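Local coordinates for putative SAM-dependent O-methyltranferase (Podospora anserina, PDB 4YMH), which binds S-adenosylhomocysteine and is probably a cation-dependent O-methyltransferase that transfers methyl groups from S-adenosylmethionine to hydroxyl groups of its substrates, at residues A[177-182]-A[187-192]; A[209-214]-A[227-232]; A[26-31]-A[56-61]. All coordinates share one frame; numbering follows the deposited sequence.

Contact 1 (A[177-182]-A[187-192]); sequences RGLTIG and PWLNDH
Arg177, Leu189 and Trp188 bring together two parts of the long loop that follows strand 167-171, and most of the 183 Å² buried between 177-182 and 187-192 belongs to them. The aliphatic part of Arg177 lies against both partners: its CG comes to 4.2 Å from Leu189 CD1, while its CD stands 4.3 Å from Trp188 CH2, at the six-membered end of the indole. Its charged end is engaged differently, with NH1 in a salt bridge to Asp226, so hydrocarbon contacts and an ion pair are divided along one side chain. The Arg177 side chain is about 10 Å from the bound S-adenosylhomocysteine.

Trp188 has CG between its backbone N and carbonyl carbon (chi1 56°), a rotamer that brings the far end of the indole near Arg177 although the CB itself does not point there. The carbonyl O of Arg177 approaches the ring obliquely and lies 3.9 Å from Trp188 CZ2. A water joins the same two residues: it sits at the indole edge, in the ring plane, and accepts from Trp188 NE1 at 2.7 Å. It can also donate to Arg177 O at 2.8 Å, though other acceptors compete for its protons.

Leu189 uses its two methyls for two neighbours. CD1 meets Arg177, whereas CD2 meets Leu179 CD1 at 3.9 Å, the two leucine side chains crossing obliquely.

All this lies within the connection from strand 167-171 to helix 194-212. Arg177 and Leu179 also rest on Trp197 of that helix, and Pro7 of the second subunit packs on Trp188.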
loop_
_atom_site.group_PDB
_atom_site.type_symbol
_atom_site.label_atom_id
_atom_site.label_comp_id
_atom_site.label_asym_id
_atom_site.label_seq_id
_atom_site.Cartn_x
_atom_site.Cartn_y
_atom_site.Cartn_z
ATOM N N ARG A 177 7.529 -10.318 -11.527
ATOM C CA ARG A 177 8.570 -10.967 -10.724
ATOM C C ARG A 177 9.877 -10.178 -10.658
ATOM O O ARG A 177 10.880 -10.662 -10.121
ATOM C CB ARG A 177 8.836 -12.378 -11.260
ATOM C CG ARG A 177 7.573 -13.227 -11.406
ATOM C CD ARG A 177 6.969 -13.531 -10.059
ATOM N NE ARG A 177 6.122 -14.722 -10.115
ATOM C CZ ARG A 177 4.792 -14.716 -10.129
ATOM N NH1 ARG A 177 4.123 -13.572 -10.085
ATOM N NH2 ARG A 177 4.129 -15.868 -10.177
ATOM N N GLY A 178 9.860 -8.962 -11.195
ATOM C CA GLY A 178 11.044 -8.131 -11.284
ATOM C C GLY A 178 11.435 -7.893 -12.731
ATOM O O GLY A 178 12.164 -6.968 -13.040
ATOM N N LEU A 179 10.910 -8.707 -13.640
ATOM C CA LEU A 179 11.376 -8.643 -15.023
ATOM C C LEU A 179 10.831 -7.440 -15.797
ATOM O O LEU A 179 11.380 -7.080 -16.855
ATOM C CB LEU A 179 11.034 -9.949 -15.755
ATOM C CG LEU A 179 11.644 -11.222 -15.148
ATOM C CD1 LEU A 179 11.406 -12.431 -16.077
ATOM C CD2 LEU A 179 13.129 -11.053 -14.868
ATOM N N THR A 180 9.788 -6.796 -15.272
ATOM C CA THR A 180 9.331 -5.522 -15.839
ATOM C C THR A 180 10.444 -4.478 -15.788
ATOM O O THR A 180 10.625 -3.676 -16.716
ATOM C CB THR A 180 8.084 -4.981 -15.086
ATOM O OG1 THR A 180 6.976 -5.855 -15.322
ATOM C CG2 THR A 180 7.730 -3.579 -15.558
ATOM N N ILE A 181 11.211 -4.499 -14.706
ATOM C CA ILE A 181 12.285 -3.527 -14.532
ATOM C C ILE A 181 13.480 -3.870 -15.445
ATOM O O ILE A 181 14.076 -3.000 -16.077
ATOM C CB ILE A 181 12.731 -3.440 -13.046
ATOM C CG1 ILE A 181 11.567 -2.993 -12.162
ATOM C CG2 ILE A 181 13.897 -2.444 -12.897
ATOM C CD1 ILE A 181 10.633 -4.134 -11.696
ATOM N N GLY A 182 13.813 -5.146 -15.544
ATOM C CA GLY A 182 14.871 -5.570 -16.464
ATOM C C GLY A 182 14.973 -7.073 -16.458
ATOM O O GLY A 182 14.605 -7.710 -15.472
ATOM N N PRO A 187 17.084 -13.263 -10.735
ATOM C CA PRO A 187 17.951 -14.407 -11.042
ATOM C C PRO A 187 17.483 -15.688 -10.355
ATOM O O PRO A 187 17.824 -16.772 -10.824
ATOM C CB PRO A 187 19.334 -13.960 -10.539
ATOM C CG PRO A 187 19.062 -12.874 -9.559
ATOM C CD PRO A 187 17.788 -12.202 -9.991
ATOM N N TRP A 188 16.693 -15.551 -9.289
ATOM C CA TRP A 188 16.141 -16.686 -8.543
ATOM C C TRP A 188 15.036 -17.397 -9.311
ATOM O O TRP A 188 14.691 -18.538 -8.994
ATOM C CB TRP A 188 15.577 -16.212 -7.186
ATOM C CG TRP A 188 14.559 -15.128 -7.372
ATOM C CD1 TRP A 188 14.800 -13.781 -7.466
ATOM C CD2 TRP A 188 13.142 -15.292 -7.532
ATOM N NE1 TRP A 188 13.618 -13.104 -7.670
ATOM C CE2 TRP A 188 12.588 -14.007 -7.711
ATOM C CE3 TRP A 188 12.287 -16.401 -7.538
ATOM C CZ2 TRP A 188 11.223 -13.802 -7.890
ATOM C CZ3 TRP A 188 10.934 -16.194 -7.713
ATOM C CH2 TRP A 188 10.414 -14.906 -7.892
ATOM N N LEU A 189 14.463 -16.712 -10.298
ATOM C CA LEU A 189 13.260 -17.201 -10.963
ATOM C C LEU A 189 13.485 -18.520 -11.696
ATOM O O LEU A 189 14.515 -18.719 -12.329
ATOM C CB LEU A 189 12.732 -16.145 -11.936
ATOM C CG LEU A 189 11.345 -16.417 -12.525
ATOM C CD1 LEU A 189 10.288 -16.458 -11.427
ATOM C CD2 LEU A 189 10.999 -15.355 -13.544
ATOM N N ASN A 190 12.518 -19.423 -11.583
ATOM C CA ASN A 190 12.534 -20.694 -12.313
ATOM C C ASN A 190 12.686 -20.465 -13.820
ATOM O O ASN A 190 11.899 -19.747 -14.422
ATOM C CB ASN A 190 11.246 -21.468 -12.001
ATOM C CG ASN A 190 11.128 -22.772 -12.761
ATOM O OD1 ASN A 190 12.101 -23.296 -13.298
ATOM N ND2 ASN A 190 9.913 -23.313 -12.795
ATOM N N ASP A 191 13.700 -21.070 -14.427
ATOM C CA ASP A 191 13.972 -20.830 -15.845
ATOM C C ASP A 191 12.806 -21.225 -16.756
ATOM O O ASP A 191 12.635 -20.659 -17.829
ATOM C CB ASP A 191 15.234 -21.577 -16.282
ATOM C CG ASP A 191 16.511 -20.891 -15.819
ATOM O OD1 ASP A 191 16.503 -19.646 -15.656
ATOM O OD2 ASP A 191 17.518 -21.603 -15.617
ATOM N N HIS A 192 12.006 -22.191 -16.323
ATOM C CA HIS A 192 10.904 -22.703 -17.137
ATOM C C HIS A 192 9.786 -21.684 -17.365
ATOM O O HIS A 192 9.052 -21.776 -18.351
ATOM C CB HIS A 192 10.321 -23.961 -16.495
ATOM C CG HIS A 192 11.243 -25.138 -16.543
ATOM N ND1 HIS A 192 10.923 -26.355 -15.984
ATOM C CD2 HIS A 192 12.467 -25.284 -17.095
ATOM C CE1 HIS A 192 11.915 -27.206 -16.193
ATOM N NE2 HIS A 192 12.863 -26.581 -16.866
HETATM O O HOH W 1 12.545 -10.670 -7.887
#

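Contact 2 (A[209-214]-A[227-232]); sequences AGLMED and GVTQIR
Leu211 points its CG opposite its own carbonyl carbon (chi1 -65°), and a nearly extended second torsion carries CD1 from helix 194-212 down to the strand. On the strand, Thr229 at chi1 -56° has CG2 opposite its backbone N, which presents this methyl, rather than the hydroxyl, to the leucine. Leu211 CD1 and Thr229 CG2 meet tip to tip at 3.7 Å.

The other partner, Ile231, stands two residues further along and therefore on the same face of the strand. Its side chain crosses that of Leu211 at about a right angle, and its CD1 reaches both leucine methyls, lying 3.7 Å from Leu211 CD1 and 4.0 Å from Leu211 CD2. One methyl of the helix thus touches two strand side chains, while the second leans on Ile231. The contact is small, 95 Å² in all, but its three residues are buried, and hydrocarbon meets hydrocarbon throughout.

The arrangement is a helix laid on one face of the sheet of a Rossmann-like methyltransferase. Strand 228-233 runs antiparallel between strands 167-171 and 217-222, with Ile231 bonded through its backbone to Ile169 and Thr229 to Cys171. Helix 150-159 packs beside the contact, where Val154 touches both Leu211 and Ile231.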
loop_
_atom_site.group_PDB
_atom_site.type_symbol
_atom_site.label_atom_id
_atom_site.label_comp_id
_atom_site.label_asym_id
_atom_site.label_seq_id
_atom_site.Cartn_x
_atom_site.Cartn_y
_atom_site.Cartn_z
ATOM N N ALA A 209 4.980 3.046 -18.497
ATOM C CA ALA A 209 5.437 4.295 -19.109
ATOM C C ALA A 209 4.266 5.077 -19.702
ATOM O O ALA A 209 4.238 6.307 -19.649
ATOM C CB ALA A 209 6.487 4.017 -20.182
ATOM N N GLY A 210 3.298 4.358 -20.260
ATOM C CA GLY A 210 2.129 4.995 -20.838
ATOM C C GLY A 210 1.270 5.720 -19.809
ATOM O O GLY A 210 0.694 6.774 -20.106
ATOM N N LEU A 211 1.152 5.148 -18.618
ATOM C CA LEU A 211 0.382 5.815 -17.566
ATOM C C LEU A 211 0.943 7.193 -17.248
ATOM O O LEU A 211 0.193 8.129 -16.950
ATOM C CB LEU A 211 0.351 4.979 -16.299
ATOM C CG LEU A 211 -0.365 3.635 -16.383
ATOM C CD1 LEU A 211 -0.343 2.975 -15.006
ATOM C CD2 LEU A 211 -1.806 3.770 -16.922
ATOM N N MET A 212 2.262 7.329 -17.325
ATOM C CA MET A 212 2.877 8.607 -16.978
ATOM C C MET A 212 2.569 9.696 -18.002
ATOM O O MET A 212 2.716 10.884 -17.704
ATOM C CB MET A 212 4.386 8.452 -16.812
ATOM C CG MET A 212 4.770 7.595 -15.612
ATOM S SD MET A 212 3.997 8.123 -14.056
ATOM C CE MET A 212 4.821 9.670 -13.790
ATOM N N GLU A 213 2.111 9.301 -19.190
ATOM C CA GLU A 213 1.819 10.275 -20.236
ATOM C C GLU A 213 0.348 10.698 -20.244
ATOM O O GLU A 213 -0.044 11.568 -21.025
ATOM C CB GLU A 213 2.187 9.709 -21.618
ATOM C CG GLU A 213 3.644 9.310 -21.751
ATOM C CD GLU A 213 4.584 10.471 -21.482
ATOM O OE1 GLU A 213 4.342 11.577 -22.016
ATOM O OE2 GLU A 213 5.562 10.280 -20.725
ATOM N N ASP A 214 -0.465 10.075 -19.393
ATOM C CA ASP A 214 -1.911 10.332 -19.408
ATOM C C ASP A 214 -2.250 11.460 -18.442
ATOM O O ASP A 214 -2.084 11.313 -17.238
ATOM C CB ASP A 214 -2.688 9.063 -19.053
ATOM C CG ASP A 214 -4.180 9.166 -19.392
ATOM O OD1 ASP A 214 -4.797 10.232 -19.171
ATOM O OD2 ASP A 214 -4.740 8.169 -19.878
ATOM N N GLY A 227 4.254 -6.036 -7.242
ATOM C CA GLY A 227 4.134 -4.715 -7.842
ATOM C C GLY A 227 2.669 -4.348 -8.005
ATOM O O GLY A 227 1.931 -5.037 -8.699
ATOM N N VAL A 228 2.247 -3.259 -7.367
ATOM C CA VAL A 228 0.848 -2.845 -7.463
ATOM C C VAL A 228 0.760 -1.404 -7.930
ATOM O O VAL A 228 1.217 -0.500 -7.236
ATOM C CB VAL A 228 0.122 -2.982 -6.119
ATOM C CG1 VAL A 228 -1.320 -2.447 -6.223
ATOM C CG2 VAL A 228 0.162 -4.450 -5.640
ATOM N N THR A 229 0.197 -1.189 -9.111
ATOM C CA THR A 229 0.010 0.171 -9.579
ATOM C C THR A 229 -1.329 0.723 -9.092
ATOM O O THR A 229 -2.378 0.151 -9.360
ATOM C CB THR A 229 0.090 0.272 -11.110
ATOM O OG1 THR A 229 1.353 -0.260 -11.556
ATOM C CG2 THR A 229 -0.013 1.718 -11.524
ATOM N N GLN A 230 -1.276 1.832 -8.357
ATOM C CA GLN A 230 -2.471 2.561 -7.919
ATOM C C GLN A 230 -2.732 3.697 -8.890
ATOM O O GLN A 230 -1.826 4.479 -9.203
ATOM C CB GLN A 230 -2.290 3.132 -6.497
ATOM C CG GLN A 230 -1.986 2.064 -5.455
ATOM C CD GLN A 230 -1.869 2.614 -4.047
ATOM O OE1 GLN A 230 -1.899 3.824 -3.827
ATOM N NE2 GLN A 230 -1.753 1.718 -3.083
ATOM N N ILE A 231 -3.967 3.809 -9.354
ATOM C CA ILE A 231 -4.323 4.857 -10.306
ATOM C C ILE A 231 -5.539 5.611 -9.785
ATOM O O ILE A 231 -6.521 4.990 -9.378
ATOM C CB ILE A 231 -4.632 4.283 -11.704
ATOM C CG1 ILE A 231 -3.455 3.446 -12.227
ATOM C CG2 ILE A 231 -4.976 5.408 -12.671
ATOM C CD1 ILE A 231 -3.762 2.703 -13.543
ATOM N N ARG A 232 -5.476 6.941 -9.789
ATOM C CA ARG A 232 -6.662 7.731 -9.435
ATOM C C ARG A 232 -6.831 8.852 -10.440
ATOM O O ARG A 232 -5.891 9.195 -11.145
ATOM C CB ARG A 232 -6.551 8.307 -8.011
ATOM C CG ARG A 232 -5.440 9.334 -7.840
ATOM C CD ARG A 232 -5.357 9.923 -6.415
ATOM N NE ARG A 232 -6.497 10.791 -6.102
ATOM C CZ ARG A 232 -6.517 12.114 -6.277
ATOM N NH1 ARG A 232 -5.452 12.755 -6.760
ATOM N NH2 ARG A 232 -7.608 12.802 -5.971
#

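Contact 3 (A[26-31]-A[56-61]); sequences GIPDAL and WMIFTA
Ile27 touches Ile58 with its CG2 methyl, which comes to 4.1 Å from Ile58 CD1; the two isoleucine side chains cross at about a right angle. The longer branch of Ile27 is turned elsewhere: at chi1 56° its CG1 lies between the backbone N and the carbonyl carbon, and the end of the side chain leads away from 56-61, leaving the short branch to make the contact.

Pro28, next in sequence, gives the closest approach. Its ring carbon CD is 3.6 Å from Ile58 CD1, the two side chains reaching toward each other. Pro28 is also the N-cap residue of helix 29-41, so the apolar contact falls where the chain turns into the helix. The proline also touches Glu85 of helix 78-86.

Within the first turn of that helix 29-41, Leu31 points toward Ile58 and brings CD2 to 4.2 Å from Ile58 CD1. It also packs on Tyr114 of helix 101-114, and its side chain is about 9 Å from the bound S-adenosylhomocysteine.

All three residues therefore converge on one methyl. Ile58 has CG1 opposite its carbonyl carbon (chi1 -65°) and an extended second torsion (178°), which projects CD1 well out from helix 51-64, and this residue accounts for more than half of the 99 Å² buried. The chemistry is apolar throughout: between 26-31 and 56-61 the contact is dispersion and hydrophobic burial round Ile58 CD1, with no directed bond to fix its geometry.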
loop_
_atom_site.group_PDB
_atom_site.type_symbol
_atom_site.label_atom_id
_atom_site.label_comp_id
_atom_site.label_asym_id
_atom_site.label_seq_id
_atom_site.Cartn_x
_atom_site.Cartn_y
_atom_site.Cartn_z
ATOM N N GLY A 26 -6.367 -12.332 9.658
ATOM C CA GLY A 26 -6.423 -13.332 8.609
ATOM C C GLY A 26 -7.701 -13.297 7.800
ATOM O O GLY A 26 -8.659 -12.616 8.142
ATOM N N ILE A 27 -7.719 -14.039 6.706
ATOM C CA ILE A 27 -8.927 -14.151 5.908
ATOM C C ILE A 27 -9.867 -15.144 6.578
ATOM O O ILE A 27 -9.421 -15.985 7.360
ATOM C CB ILE A 27 -8.603 -14.578 4.459
ATOM C CG1 ILE A 27 -7.807 -15.879 4.447
ATOM C CG2 ILE A 27 -7.805 -13.479 3.745
ATOM C CD1 ILE A 27 -7.654 -16.467 3.082
ATOM N N PRO A 28 -11.175 -15.038 6.301
ATOM C CA PRO A 28 -12.147 -15.945 6.930
ATOM C C PRO A 28 -11.862 -17.411 6.628
ATOM O O PRO A 28 -11.253 -17.715 5.601
ATOM C CB PRO A 28 -13.480 -15.521 6.308
ATOM C CG PRO A 28 -13.286 -14.114 5.903
ATOM C CD PRO A 28 -11.836 -14.011 5.475
ATOM N N ASP A 29 -12.314 -18.308 7.497
ATOM C CA ASP A 29 -12.049 -19.738 7.335
ATOM C C ASP A 29 -12.496 -20.277 5.978
ATOM O O ASP A 29 -11.789 -21.077 5.343
ATOM C CB ASP A 29 -12.726 -20.532 8.451
ATOM C CG ASP A 29 -12.050 -20.344 9.791
ATOM O OD1 ASP A 29 -10.940 -19.774 9.826
ATOM O OD2 ASP A 29 -12.617 -20.783 10.811
ATOM N N ALA A 30 -13.664 -19.825 5.533
ATOM C CA ALA A 30 -14.239 -20.309 4.282
ATOM C C ALA A 30 -13.332 -19.957 3.113
ATOM O O ALA A 30 -13.179 -20.742 2.167
ATOM C CB ALA A 30 -15.622 -19.726 4.067
ATOM N N LEU A 31 -12.735 -18.772 3.189
ATOM C CA LEU A 31 -11.876 -18.293 2.114
ATOM C C LEU A 31 -10.540 -19.036 2.119
ATOM O O LEU A 31 -9.987 -19.316 1.064
ATOM C CB LEU A 31 -11.671 -16.778 2.223
ATOM C CG LEU A 31 -11.029 -16.088 1.010
ATOM C CD1 LEU A 31 -11.749 -16.513 -0.245
ATOM C CD2 LEU A 31 -11.054 -14.555 1.164
ATOM N N TRP A 56 -5.217 -8.058 2.568
ATOM C CA TRP A 56 -5.096 -6.694 2.039
ATOM C C TRP A 56 -6.350 -6.267 1.271
ATOM O O TRP A 56 -6.828 -5.144 1.413
ATOM C CB TRP A 56 -3.857 -6.599 1.143
ATOM C CG TRP A 56 -3.799 -5.393 0.264
ATOM C CD1 TRP A 56 -3.605 -4.097 0.652
ATOM C CD2 TRP A 56 -3.897 -5.375 -1.159
ATOM N NE1 TRP A 56 -3.575 -3.274 -0.446
ATOM C CE2 TRP A 56 -3.759 -4.032 -1.571
ATOM C CE3 TRP A 56 -4.084 -6.365 -2.133
ATOM C CZ2 TRP A 56 -3.806 -3.654 -2.907
ATOM C CZ3 TRP A 56 -4.131 -5.987 -3.461
ATOM C CH2 TRP A 56 -3.993 -4.643 -3.837
ATOM N N MET A 57 -6.886 -7.165 0.450
ATOM C CA MET A 57 -8.084 -6.856 -0.309
ATOM C C MET A 57 -9.259 -6.606 0.623
ATOM O O MET A 57 -9.999 -5.633 0.447
ATOM C CB MET A 57 -8.402 -7.996 -1.298
ATOM C CG MET A 57 -7.342 -8.160 -2.376
ATOM S SD MET A 57 -7.717 -9.537 -3.479
ATOM C CE MET A 57 -7.373 -10.923 -2.465
ATOM N N ILE A 58 -9.430 -7.472 1.622
ATOM C CA ILE A 58 -10.543 -7.314 2.549
ATOM C C ILE A 58 -10.409 -6.011 3.357
ATOM O O ILE A 58 -11.381 -5.268 3.524
ATOM C CB ILE A 58 -10.648 -8.522 3.502
ATOM C CG1 ILE A 58 -10.994 -9.785 2.686
ATOM C CG2 ILE A 58 -11.703 -8.264 4.569
ATOM C CD1 ILE A 58 -11.078 -11.047 3.504
ATOM N N PHE A 59 -9.200 -5.745 3.846
ATOM C CA PHE A 59 -8.933 -4.503 4.586
ATOM C C PHE A 59 -9.261 -3.287 3.730
ATOM O O PHE A 59 -9.964 -2.363 4.164
ATOM C CB PHE A 59 -7.470 -4.449 5.046
ATOM C CG PHE A 59 -7.139 -3.254 5.934
ATOM C CD1 PHE A 59 -6.910 -1.999 5.391
ATOM C CD2 PHE A 59 -7.043 -3.406 7.318
ATOM C CE1 PHE A 59 -6.599 -0.908 6.211
ATOM C CE2 PHE A 59 -6.718 -2.332 8.134
ATOM C CZ PHE A 59 -6.518 -1.081 7.589
ATOM N N THR A 60 -8.749 -3.295 2.508
ATOM C CA THR A 60 -8.938 -2.193 1.576
ATOM C C THR A 60 -10.420 -1.946 1.287
ATOM O O THR A 60 -10.874 -0.800 1.252
ATOM C CB THR A 60 -8.178 -2.469 0.263
ATOM O OG1 THR A 60 -6.787 -2.640 0.569
ATOM C CG2 THR A 60 -8.332 -1.324 -0.717
ATOM N N ALA A 61 -11.173 -3.022 1.082
ATOM C CA ALA A 61 -12.616 -2.899 0.879
ATOM C C ALA A 61 -13.363 -2.377 2.117
ATOM O O ALA A 61 -14.280 -1.567 1.990
ATOM C CB ALA A 61 -13.203 -4.237 0.458
#

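How the contacts relate
Along the chain contact 3 comes first, then contact 1, then contact 2, in series and without overlap. Contacts 1 and 2 share one stretch of architecture: the loop of contact 1 leads into helix 194-212, whose C-terminal part supplies Leu211 to contact 2, and their centres are 21 Å apart. Contact 3 joins helices 29-41 and 51-64, and its centre lies 29 Å from that of contact 1. It is on the opposite side of the chain's centre from contact 2, yet the two touch, Trp56 CH2 packing 4.2 Å from Val228 CG1. All three also reach the second subunit, so the dimer interface draws on widely separated parts of the methyltransferase fold.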